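Local coordinates for YcgJ protein (Bacillus subtilis, PDB 1XXL) that is probably an S-adenosylmethionine-dependent methyltransferase, transferring methyl groups to a substrate that has not been identified, at residues 128-131 and 132-135; 136-139 and 140-144; 176-180 and 181-185; 190-193 and 194-198. All coordinates share one frame; numbering follows the deposited sequence.

Contact 1. Residues 128-131 and 132-135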
loop_
_atom_site.group_PDB
_atom_site.type_symbol
_atom_site.label_atom_id
_atom_site.label_comp_id
_atom_site.label_asym_id
_atom_site.label_seq_id
_atom_site.Cartn_x
_atom_site.Cartn_y
_atom_site.Cartn_z
ATOM N N PRO A 128 -6.576 -12.496 -4.626
ATOM C CA PRO A 128 -7.795 -13.248 -4.398
ATOM C C PRO A 128 -7.519 -14.497 -3.548
ATOM O O PRO A 128 -6.368 -14.947 -3.438
ATOM C CB PRO A 128 -8.254 -13.613 -5.815
ATOM C CG PRO A 128 -7.649 -12.588 -6.679
ATOM C CD PRO A 128 -6.318 -12.295 -6.055
ATOM N N GLU A 129 -8.565 -15.018 -2.935
ATOM C CA GLU A 129 -8.458 -16.202 -2.082
ATOM C C GLU A 129 -7.979 -17.434 -2.861
ATOM O O GLU A 129 -7.150 -18.197 -2.361
ATOM C CB GLU A 129 -9.804 -16.474 -1.409
ATOM C CG GLU A 129 -10.182 -15.428 -0.357
ATOM C CD GLU A 129 -9.146 -15.331 0.777
ATOM O OE1 GLU A 129 -8.621 -14.222 1.039
ATOM O OE2 GLU A 129 -8.848 -16.380 1.390
ATOM N N ASP A 130 -8.468 -17.590 -4.091
ATOM C CA ASP A 130 -8.080 -18.714 -4.976
ATOM C C ASP A 130 -6.592 -18.659 -5.265
ATOM O O ASP A 130 -6.129 -17.691 -5.861
ATOM C CB ASP A 130 -8.870 -18.655 -6.291
ATOM C CG ASP A 130 -8.479 -19.786 -7.297
ATOM O OD1 ASP A 130 -9.080 -19.785 -8.378
ATOM O OD2 ASP A 130 -7.603 -20.653 -7.009
ATOM N N PRO A 131 -5.832 -19.690 -4.829
ATOM C CA PRO A 131 -4.383 -19.620 -4.932
ATOM C C PRO A 131 -3.853 -19.414 -6.328
ATOM O O PRO A 131 -2.800 -18.839 -6.467
ATOM C CB PRO A 131 -3.916 -20.985 -4.394
ATOM C CG PRO A 131 -5.083 -21.514 -3.647
ATOM C CD PRO A 131 -6.277 -20.966 -4.229
ATOM N N VAL A 132 -4.568 -19.891 -7.335
ATOM C CA VAL A 132 -4.149 -19.752 -8.740
ATOM C C VAL A 132 -4.272 -18.298 -9.225
ATOM O O VAL A 132 -3.463 -17.830 -10.033
ATOM C CB VAL A 132 -4.942 -20.737 -9.657
ATOM C CG1 VAL A 132 -4.510 -20.627 -11.073
ATOM C CG2 VAL A 132 -4.658 -22.189 -9.225
ATOM N N LEU A 133 -5.256 -17.577 -8.701
ATOM C CA LEU A 133 -5.423 -16.157 -9.024
ATOM C C LEU A 133 -4.444 -15.315 -8.200
ATOM O O LEU A 133 -3.894 -14.333 -8.699
ATOM C CB LEU A 133 -6.855 -15.716 -8.780
ATOM C CG LEU A 133 -7.910 -16.453 -9.609
ATOM C CD1 LEU A 133 -9.279 -15.977 -9.236
ATOM C CD2 LEU A 133 -7.689 -16.305 -11.097
ATOM N N ASP A 134 -4.263 -15.715 -6.939
ATOM C CA ASP A 134 -3.226 -15.166 -6.050
ATOM C C ASP A 134 -1.854 -15.158 -6.765
ATOM O O ASP A 134 -1.181 -14.131 -6.921
ATOM C CB ASP A 134 -3.192 -16.037 -4.802
ATOM C CG ASP A 134 -2.146 -15.629 -3.811
ATOM O OD1 ASP A 134 -2.445 -15.775 -2.597
ATOM O OD2 ASP A 134 -1.054 -15.170 -4.210
ATOM N N GLU A 135 -1.474 -16.330 -7.222
ATOM C CA GLU A 135 -0.240 -16.533 -7.966
ATOM C C GLU A 135 -0.181 -15.714 -9.293
ATOM O O GLU A 135 0.845 -15.126 -9.631
ATOM C CB GLU A 135 -0.190 -18.031 -8.193
ATOM C CG GLU A 135 0.917 -18.648 -8.911
ATOM C CD GLU A 135 0.753 -20.187 -8.862
ATOM O OE1 GLU A 135 1.213 -20.868 -9.813
ATOM O OE2 GLU A 135 0.127 -20.703 -7.875
HETATM O O HOH W 1 -4.685 -16.965 -1.695
#

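Contact 2. Residues 136-139 and 140-144. With SO4 (sulfate ion), chain E.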
loop_
_atom_site.group_PDB
_atom_site.type_symbol
_atom_site.label_atom_id
_atom_site.label_comp_id
_atom_site.label_asym_id
_atom_site.label_seq_id
_atom_site.Cartn_x
_atom_site.Cartn_y
_atom_site.Cartn_z
ATOM N N PHE A 136 -1.293 -15.640 -10.014
ATOM C CA PHE A 136 -1.333 -14.931 -11.300
ATOM C C PHE A 136 -0.985 -13.456 -11.126
ATOM O O PHE A 136 -0.128 -12.909 -11.825
ATOM C CB PHE A 136 -2.719 -15.059 -11.934
ATOM C CG PHE A 136 -2.849 -14.325 -13.224
ATOM C CD1 PHE A 136 -3.297 -13.004 -13.253
ATOM C CD2 PHE A 136 -2.517 -14.943 -14.420
ATOM C CE1 PHE A 136 -3.400 -12.329 -14.456
ATOM C CE2 PHE A 136 -2.632 -14.270 -15.609
ATOM C CZ PHE A 136 -3.065 -12.968 -15.625
ATOM N N VAL A 137 -1.653 -12.828 -10.168
ATOM C CA VAL A 137 -1.477 -11.416 -9.935
ATOM C C VAL A 137 -0.139 -11.101 -9.281
ATOM O O VAL A 137 0.463 -10.087 -9.605
ATOM C CB VAL A 137 -2.672 -10.786 -9.179
ATOM C CG1 VAL A 137 -2.757 -11.238 -7.713
ATOM C CG2 VAL A 137 -2.614 -9.246 -9.301
ATOM N N ASN A 138 0.336 -11.964 -8.383
ATOM C CA ASN A 138 1.659 -11.751 -7.796
ATOM C C ASN A 138 2.787 -11.862 -8.817
ATOM O O ASN A 138 3.744 -11.048 -8.800
ATOM C CB ASN A 138 1.911 -12.684 -6.607
ATOM C CG ASN A 138 1.428 -12.083 -5.304
ATOM O OD1 ASN A 138 2.053 -11.166 -4.793
ATOM N ND2 ASN A 138 0.306 -12.578 -4.779
ATOM N N HIS A 139 2.676 -12.854 -9.692
ATOM C CA HIS A 139 3.613 -13.019 -10.797
ATOM C C HIS A 139 3.550 -11.792 -11.733
ATOM O O HIS A 139 4.592 -11.260 -12.121
ATOM C CB HIS A 139 3.326 -14.321 -11.576
ATOM C CG HIS A 139 4.367 -14.655 -12.599
ATOM N ND1 HIS A 139 5.688 -14.879 -12.272
ATOM C CD2 HIS A 139 4.287 -14.790 -13.945
ATOM C CE1 HIS A 139 6.378 -15.140 -13.373
ATOM N NE2 HIS A 139 5.553 -15.078 -14.404
ATOM N N LEU A 140 2.343 -11.342 -12.087
ATOM C CA LEU A 140 2.205 -10.179 -12.983
ATOM C C LEU A 140 2.937 -8.977 -12.413
ATOM O O LEU A 140 3.720 -8.328 -13.102
ATOM C CB LEU A 140 0.750 -9.829 -13.220
ATOM C CG LEU A 140 0.423 -8.575 -14.045
ATOM C CD1 LEU A 140 0.922 -8.693 -15.481
ATOM C CD2 LEU A 140 -1.059 -8.364 -14.028
ATOM N N ASN A 141 2.706 -8.696 -11.139
ATOM C CA ASN A 141 3.308 -7.534 -10.505
ATOM C C ASN A 141 4.845 -7.682 -10.289
ATOM O O ASN A 141 5.594 -6.698 -10.424
ATOM C CB ASN A 141 2.560 -7.197 -9.215
ATOM C CG ASN A 141 1.223 -6.478 -9.477
ATOM O OD1 ASN A 141 1.113 -5.612 -10.352
ATOM N ND2 ASN A 141 0.228 -6.825 -8.715
ATOM N N ARG A 142 5.313 -8.893 -9.987
ATOM C CA ARG A 142 6.755 -9.132 -9.853
ATOM C C ARG A 142 7.507 -9.008 -11.202
ATOM O O ARG A 142 8.651 -8.571 -11.244
ATOM C CB ARG A 142 7.034 -10.507 -9.215
ATOM C CG ARG A 142 8.367 -10.582 -8.418
ATOM C CD ARG A 142 8.343 -11.788 -7.369
ATOM N NE ARG A 142 7.256 -11.782 -6.338
ATOM C CZ ARG A 142 6.296 -12.718 -6.192
ATOM N NH1 ARG A 142 6.206 -13.752 -7.018
ATOM N NH2 ARG A 142 5.389 -12.618 -5.210
ATOM N N LEU A 143 6.869 -9.406 -12.292
ATOM C CA LEU A 143 7.482 -9.296 -13.621
ATOM C C LEU A 143 7.772 -7.827 -13.926
ATOM O O LEU A 143 8.819 -7.479 -14.488
ATOM C CB LEU A 143 6.555 -9.873 -14.695
ATOM C CG LEU A 143 6.510 -11.395 -14.835
ATOM C CD1 LEU A 143 5.438 -11.803 -15.806
ATOM C CD2 LEU A 143 7.847 -11.920 -15.333
ATOM N N ARG A 144 6.849 -6.970 -13.511
ATOM C CA ARG A 144 6.939 -5.559 -13.814
ATOM C C ARG A 144 7.826 -4.842 -12.812
ATOM O O ARG A 144 8.517 -3.901 -13.176
ATOM C CB ARG A 144 5.527 -4.959 -13.878
ATOM C CG ARG A 144 5.451 -3.507 -14.339
ATOM C CD ARG A 144 5.042 -2.694 -13.181
ATOM N NE ARG A 144 4.884 -1.300 -13.521
ATOM C CZ ARG A 144 4.456 -0.393 -12.659
ATOM N NH1 ARG A 144 4.145 -0.751 -11.417
ATOM N NH2 ARG A 144 4.342 0.865 -13.047
HETATM S S SO4 E . 2.109 2.496 -10.454
HETATM O O1 SO4 E . 2.645 1.394 -9.658
HETATM O O2 SO4 E . 1.639 3.553 -9.549
HETATM O O3 SO4 E . 0.959 2.049 -11.251
HETATM O O4 SO4 E . 3.196 2.995 -11.302
HETATM O O HOH W 2 6.413 -14.851 -9.289
#

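Contact 3. Residues 176-180 and 181-185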
loop_
_atom_site.group_PDB
_atom_site.type_symbol
_atom_site.label_atom_id
_atom_site.label_comp_id
_atom_site.label_asym_id
_atom_site.label_seq_id
_atom_site.Cartn_x
_atom_site.Cartn_y
_atom_site.Cartn_z
ATOM N N LEU A 176 -9.032 -1.503 -9.159
ATOM C CA LEU A 176 -8.089 -0.447 -9.498
ATOM C C LEU A 176 -7.715 -0.604 -10.966
ATOM O O LEU A 176 -7.022 -1.536 -11.314
ATOM C CB LEU A 176 -6.852 -0.558 -8.601
ATOM C CG LEU A 176 -5.645 0.329 -8.887
ATOM C CD1 LEU A 176 -6.023 1.778 -8.663
ATOM C CD2 LEU A 176 -4.484 -0.096 -7.977
ATOM N N PRO A 177 -8.192 0.307 -11.839
ATOM C CA PRO A 177 -7.959 0.154 -13.278
ATOM C C PRO A 177 -6.539 0.521 -13.669
ATOM O O PRO A 177 -6.002 1.530 -13.189
ATOM C CB PRO A 177 -8.971 1.130 -13.911
ATOM C CG PRO A 177 -9.144 2.193 -12.883
ATOM C CD PRO A 177 -8.995 1.506 -11.534
ATOM N N ILE A 178 -5.933 -0.304 -14.504
ATOM C CA ILE A 178 -4.571 -0.077 -14.964
ATOM C C ILE A 178 -4.581 0.030 -16.489
ATOM O O ILE A 178 -5.041 -0.879 -17.178
ATOM C CB ILE A 178 -3.590 -1.177 -14.479
ATOM C CG1 ILE A 178 -3.262 -0.982 -12.985
ATOM C CG2 ILE A 178 -2.253 -1.082 -15.218
ATOM C CD1 ILE A 178 -4.056 -1.761 -12.148
ATOM N N GLN A 179 -4.109 1.172 -16.986
ATOM C CA GLN A 179 -3.886 1.385 -18.396
ATOM C C GLN A 179 -2.492 0.843 -18.712
ATOM O O GLN A 179 -1.490 1.340 -18.222
ATOM C CB GLN A 179 -4.008 2.871 -18.760
ATOM C CG GLN A 179 -5.380 3.524 -18.426
ATOM C CD GLN A 179 -6.603 2.796 -19.009
ATOM O OE1 GLN A 179 -7.615 2.554 -18.306
ATOM N NE2 GLN A 179 -6.511 2.414 -20.266
ATOM N N TYR A 180 -2.467 -0.218 -19.506
ATOM C CA TYR A 180 -1.277 -1.023 -19.716
ATOM C C TYR A 180 -0.051 -0.231 -20.213
ATOM O O TYR A 180 1.058 -0.370 -19.655
ATOM C CB TYR A 180 -1.612 -2.173 -20.682
ATOM C CG TYR A 180 -0.388 -2.966 -21.037
ATOM C CD1 TYR A 180 0.304 -2.722 -22.223
ATOM C CD2 TYR A 180 0.120 -3.917 -20.155
ATOM C CE1 TYR A 180 1.460 -3.427 -22.533
ATOM C CE2 TYR A 180 1.290 -4.635 -20.461
ATOM C CZ TYR A 180 1.942 -4.381 -21.643
ATOM O OH TYR A 180 3.083 -5.077 -21.939
ATOM N N ASP A 181 -0.244 0.618 -21.226
ATOM C CA ASP A 181 0.890 1.313 -21.870
ATOM C C ASP A 181 1.574 2.188 -20.855
ATOM O O ASP A 181 2.797 2.237 -20.759
ATOM C CB ASP A 181 0.446 2.193 -23.037
ATOM C CG ASP A 181 0.238 1.421 -24.345
ATOM O OD1 ASP A 181 0.754 0.272 -24.528
ATOM O OD2 ASP A 181 -0.459 2.008 -25.222
ATOM N N SER A 182 0.762 2.886 -20.088
ATOM C CA SER A 182 1.252 3.790 -19.066
ATOM C C SER A 182 1.944 3.038 -17.920
ATOM O O SER A 182 2.989 3.449 -17.439
ATOM C CB SER A 182 0.073 4.612 -18.571
ATOM O OG SER A 182 0.398 5.276 -17.385
ATOM N N TRP A 183 1.354 1.926 -17.504
ATOM C CA TRP A 183 1.906 1.064 -16.456
ATOM C C TRP A 183 3.300 0.522 -16.813
ATOM O O TRP A 183 4.187 0.483 -15.977
ATOM C CB TRP A 183 0.923 -0.094 -16.275
ATOM C CG TRP A 183 1.166 -1.038 -15.157
ATOM C CD1 TRP A 183 1.070 -0.775 -13.842
ATOM C CD2 TRP A 183 1.461 -2.426 -15.273
ATOM N NE1 TRP A 183 1.304 -1.910 -13.120
ATOM C CE2 TRP A 183 1.560 -2.936 -13.981
ATOM C CE3 TRP A 183 1.679 -3.286 -16.361
ATOM C CZ2 TRP A 183 1.837 -4.279 -13.723
ATOM C CZ3 TRP A 183 1.963 -4.604 -16.115
ATOM C CH2 TRP A 183 2.044 -5.096 -14.798
ATOM N N ILE A 184 3.475 0.095 -18.056
ATOM C CA ILE A 184 4.772 -0.367 -18.542
ATOM C C ILE A 184 5.793 0.760 -18.576
ATOM O O ILE A 184 6.910 0.567 -18.120
ATOM C CB ILE A 184 4.663 -0.991 -19.932
ATOM C CG1 ILE A 184 3.889 -2.312 -19.862
ATOM C CG2 ILE A 184 6.060 -1.193 -20.562
ATOM C CD1 ILE A 184 4.501 -3.401 -18.987
ATOM N N LYS A 185 5.403 1.918 -19.112
ATOM C CA LYS A 185 6.275 3.110 -19.110
ATOM C C LYS A 185 6.747 3.542 -17.708
ATOM O O LYS A 185 7.931 3.741 -17.501
ATOM C CB LYS A 185 5.604 4.292 -19.827
ATOM C CG LYS A 185 5.740 4.245 -21.340
ATOM C CD LYS A 185 5.277 5.563 -22.008
ATOM C CE LYS A 185 6.345 6.687 -21.943
ATOM N NZ LYS A 185 5.848 8.011 -22.519
#

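Contact 4. Residues 190-193 and 194-198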
loop_
_atom_site.group_PDB
_atom_site.type_symbol
_atom_site.label_atom_id
_atom_site.label_comp_id
_atom_site.label_asym_id
_atom_site.label_seq_id
_atom_site.Cartn_x
_atom_site.Cartn_y
_atom_site.Cartn_z
ATOM N N PRO A 190 11.995 -3.480 -19.527
ATOM C CA PRO A 190 12.610 -3.773 -20.832
ATOM C C PRO A 190 11.821 -4.784 -21.673
ATOM O O PRO A 190 10.999 -5.514 -21.131
ATOM C CB PRO A 190 13.985 -4.351 -20.466
ATOM C CG PRO A 190 14.161 -4.098 -18.994
ATOM C CD PRO A 190 12.788 -4.024 -18.417
ATOM N N ALA A 191 12.129 -4.836 -22.970
ATOM C CA ALA A 191 11.353 -5.595 -23.956
ATOM C C ALA A 191 11.126 -7.071 -23.609
ATOM O O ALA A 191 10.023 -7.600 -23.774
ATOM C CB ALA A 191 12.006 -5.473 -25.359
ATOM N N ASP A 192 12.173 -7.746 -23.160
ATOM C CA ASP A 192 12.050 -9.166 -22.853
ATOM C C ASP A 192 11.196 -9.409 -21.592
ATOM O O ASP A 192 10.357 -10.312 -21.591
ATOM C CB ASP A 192 13.423 -9.824 -22.728
ATOM C CG ASP A 192 13.317 -11.308 -22.444
ATOM O OD1 ASP A 192 13.672 -11.705 -21.313
ATOM O OD2 ASP A 192 12.828 -12.040 -23.340
ATOM N N ARG A 193 11.398 -8.607 -20.536
ATOM C CA ARG A 193 10.477 -8.615 -19.386
ATOM C C ARG A 193 9.037 -8.341 -19.814
ATOM O O ARG A 193 8.117 -9.051 -19.396
ATOM C CB ARG A 193 10.862 -7.586 -18.325
ATOM C CG ARG A 193 11.631 -8.146 -17.146
ATOM C CD ARG A 193 10.855 -9.233 -16.406
ATOM N NE ARG A 193 11.290 -9.319 -15.008
ATOM C CZ ARG A 193 12.254 -10.119 -14.551
ATOM N NH1 ARG A 193 12.913 -10.941 -15.376
ATOM N NH2 ARG A 193 12.568 -10.098 -13.252
ATOM N N GLU A 194 8.846 -7.328 -20.658
ATOM C CA GLU A 194 7.518 -7.022 -21.155
ATOM C C GLU A 194 6.938 -8.157 -21.971
ATOM O O GLU A 194 5.754 -8.442 -21.841
ATOM C CB GLU A 194 7.482 -5.736 -21.978
ATOM C CG GLU A 194 6.058 -5.278 -22.211
ATOM C CD GLU A 194 5.922 -4.144 -23.197
ATOM O OE1 GLU A 194 6.962 -3.598 -23.606
ATOM O OE2 GLU A 194 4.755 -3.812 -23.554
ATOM N N LYS A 195 7.740 -8.811 -22.809
ATOM C CA LYS A 195 7.220 -9.926 -23.592
ATOM C C LYS A 195 6.665 -11.006 -22.653
ATOM O O LYS A 195 5.649 -11.623 -22.967
ATOM C CB LYS A 195 8.265 -10.550 -24.543
ATOM C CG LYS A 195 8.684 -9.699 -25.781
ATOM C CD LYS A 195 7.614 -9.577 -26.917
ATOM C CE LYS A 195 8.271 -9.257 -28.302
ATOM N NZ LYS A 195 7.288 -9.189 -29.459
ATOM N N GLN A 196 7.338 -11.232 -21.518
ATOM C CA GLN A 196 6.843 -12.196 -20.504
ATOM C C GLN A 196 5.488 -11.758 -19.912
ATOM O O GLN A 196 4.596 -12.575 -19.704
ATOM C CB GLN A 196 7.851 -12.388 -19.366
ATOM C CG GLN A 196 9.182 -13.008 -19.783
ATOM C CD GLN A 196 10.192 -13.070 -18.608
ATOM O OE1 GLN A 196 9.883 -13.615 -17.531
ATOM N NE2 GLN A 196 11.394 -12.517 -18.821
ATOM N N ILE A 197 5.354 -10.468 -19.633
ATOM C CA ILE A 197 4.068 -9.900 -19.162
ATOM C C ILE A 197 2.966 -10.131 -20.196
ATOM O O ILE A 197 1.872 -10.560 -19.852
ATOM C CB ILE A 197 4.189 -8.394 -18.850
ATOM C CG1 ILE A 197 4.993 -8.209 -17.566
ATOM C CG2 ILE A 197 2.812 -7.781 -18.672
ATOM C CD1 ILE A 197 5.515 -6.885 -17.341
ATOM N N ILE A 198 3.265 -9.868 -21.470
ATOM C CA ILE A 198 2.276 -9.998 -22.528
ATOM C C ILE A 198 1.813 -11.448 -22.633
ATOM O O ILE A 198 0.617 -11.712 -22.698
ATOM C CB ILE A 198 2.805 -9.455 -23.882
ATOM C CG1 ILE A 198 3.018 -7.927 -23.798
ATOM C CG2 ILE A 198 1.853 -9.806 -24.998
ATOM C CD1 ILE A 198 3.852 -7.312 -24.959
#

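Contact 1. Residues 128-131 and 132-135
Asp130 and Val132 lie side by side, their side chains pointing the same way, where the loop after strand 118-125 turns into helix 131-144. Asp130 is the N-cap: its OD2 accepts from Val132 N at 3.1 Å. The donor approaches from above the carboxylate plane, 60° out of it. With CG anti to the backbone N (chi1 178°), the carboxylate bends over the first turn, and its other oxygen, OD1, rests 3.7 Å from Leu133 CG. Leu133 is also met by Pro128, whose ring crosses the leucine side chain at about a right angle, Pro128 CG to Leu133 CB 3.9 Å. Behind this pair stands helix 206-211, where Ala208 and Thr211 touch Leu133 and Thr211 also reaches Pro128. The backbone of Asp130 works with its side chain, for Asp130 O takes an almost straight bond from Asp134 N at 2.9 Å and a weak one from Leu133 N. One residue on, Glu135 N bonds to Pro131 O. Asp134 OD1 makes a salt bridge with Arg150, and a water lies within bonding distance of both Asp134 OD1 (2.7 Å) and Glu129 O. Pro131, with no N-H to donate, suits the first turn, and the cap bond goes to Val132 N; the negative charge of Asp130 at this helix start would probably be favoured by the helix dipole.

Contact 2. Residues 136-139 and 140-144
His139 places CG anti to the backbone N (chi1 -172°), while Leu143, one turn later, sets CG beside its own N (chi1 -79°). Leu143 CG thereby stands over one face of the His139 ring, 4.0 Å from the centroid in a CH-pi contact, and Leu143 CD1 comes within 3.6 Å of His139 NE2. With an alanine here instead of Leu143, that face would probably lose its cover, leaving the imidazole easier to turn. At its edge the same ring has a water, 3.1 Å from His139 ND1 and in the ring plane, which also lies at the guanidinium edge of Arg142. That side chain folds back at its CG-CD bond, bringing the guanidinium over Asn138 O and within 10° of the plane of the Asn138 amide. Its NH2 bonds to Val149 O, and Asn138 OD1 to Glu151 N and His148 NE2. This is the middle and end of helix 131-144, which follows strand 118-125 in the chain of the Rossmann-like methyltransferase fold; successive i to i+4 bonds, such as Leu143 N to His139 O at 2.9 Å, run through it. Val137 CG2 and Asn141 ND2 lie alongside at 3.8 Å, ND2 being bonded to Glu151. Arg144, at the C-terminal end, binds a sulfate probably from the crystallisation liquor: Arg144 NH2 to sulfate O4 is 3.0 Å and Arg144 NH1 to sulfate O1 is 3.2 Å. Arg186 NE is a further donor to the ion, and Arg144 NH2 has Trp183 O as its second partner.

Contact 3. Residues 176-180 and 181-185
Ile178 and Trp183 make one tight spot of this strand-to-helix turn, Tyr180 and Ile184 the other. Ile178 CG2 presses on the five-membered ring of Trp183, 3.4 Å from Trp183 CG and over its face. Ile184 CG1 sits over the Tyr180 ring, 3.7 Å from the centroid and offset toward the rim on the CZ side. The tyrosine reaches it because CG is anti to the backbone N (chi1 175°), which carries the ring forward along the helix to Ile184. Trp183 CE3 lies 4.2 Å from Tyr180 CD2, joining the two spots. Strand segment 176-179 and helix segment 181-185 lie at 78°, and the turn is fixed by Trp183 N bonding to Gln179 O at 3.0 Å and by Ile184 N bonding to Tyr180 O. The other side is loose: Gln179, at the N-cap position, leads its amide away from the helix, its side chain approaching that of Ser182 no closer than CB to CB, 4.4 Å, and Asp181 is exposed. Inward, Phe225 meets Trp183 edge-to-face and Arg144 makes a cation-pi contact with it, while Tyr180 OH bonds to Glu194 OE2. A phenylalanine in place of Tyr180 would keep the ring under Ile184 but would probably leave the Glu194 carboxylate without its hydroxyl mate. The chemistry is thus divided: aliphatic branches on aromatic faces seal the inner side of the turn, and polar side chains line its outer side.

Contact 4. Residues 190-193 and 194-198
Gln196 meets both Asp192 and Arg193 one turn back on helix 191-202, and with Arg193 and Glu194 it accounts for most of what this contact buries. Its CG is anti to the carbonyl carbon (chi1 -64°) and the chain beyond is extended, which takes Gln196 CG past Asp192 O at 3.5 Å and turns the amide back toward the Asp192 carboxylate. There Gln196 NE2 gives a weak bond to Asp192 OD1, also 3.5 Å, the two planes lying 55° apart. Arg193 approaches from the other side of the amide: its NH1 is 4.1 Å from Gln196 NE2, and the two flat groups are turned 70° against each other. Farther in, Arg193 NE gives a weak bond to Leu143 O of helix 131-144. Glu194 lays its CB 3.6 Å from Pro190 O, and its extended chain ends in a carboxylate whose partner is Tyr180. Main-chain bonds carry the helix, from Glu194 N to Pro190 O at 2.9 Å through to Ile197 N to Arg193 O at 3.1 Å. The side-chain pairing is weak by comparison; the charge of Asp192 may also be favoured by the nearby helix start.

Contacts 1 and 2 follow each other along helix 131-144, their centres 12 Å apart, and touch where Pro128 CD packs on Val137 CG1 at 4.1 Å. Contacts 2, 3 and 4 close a three-helix group: Leu140 CD1 lies 3.8 Å from Trp183 CH2 and 3.8 Å from Ile197 CG2, and Tyr180 CE2 is 3.9 Å from Ile197 CG2. Contact 1 stands apart, its nearest atoms about 11 Å from those of contact 3 and of contact 4. The sulfate of contact 2 is also about 4 Å from the Trp183 side chain. All four lie away from the S-adenosylmethionine site, on helix 131-144 and the loop before it, the strand 166-179 to helix 180-187 turn, and helix 191-202.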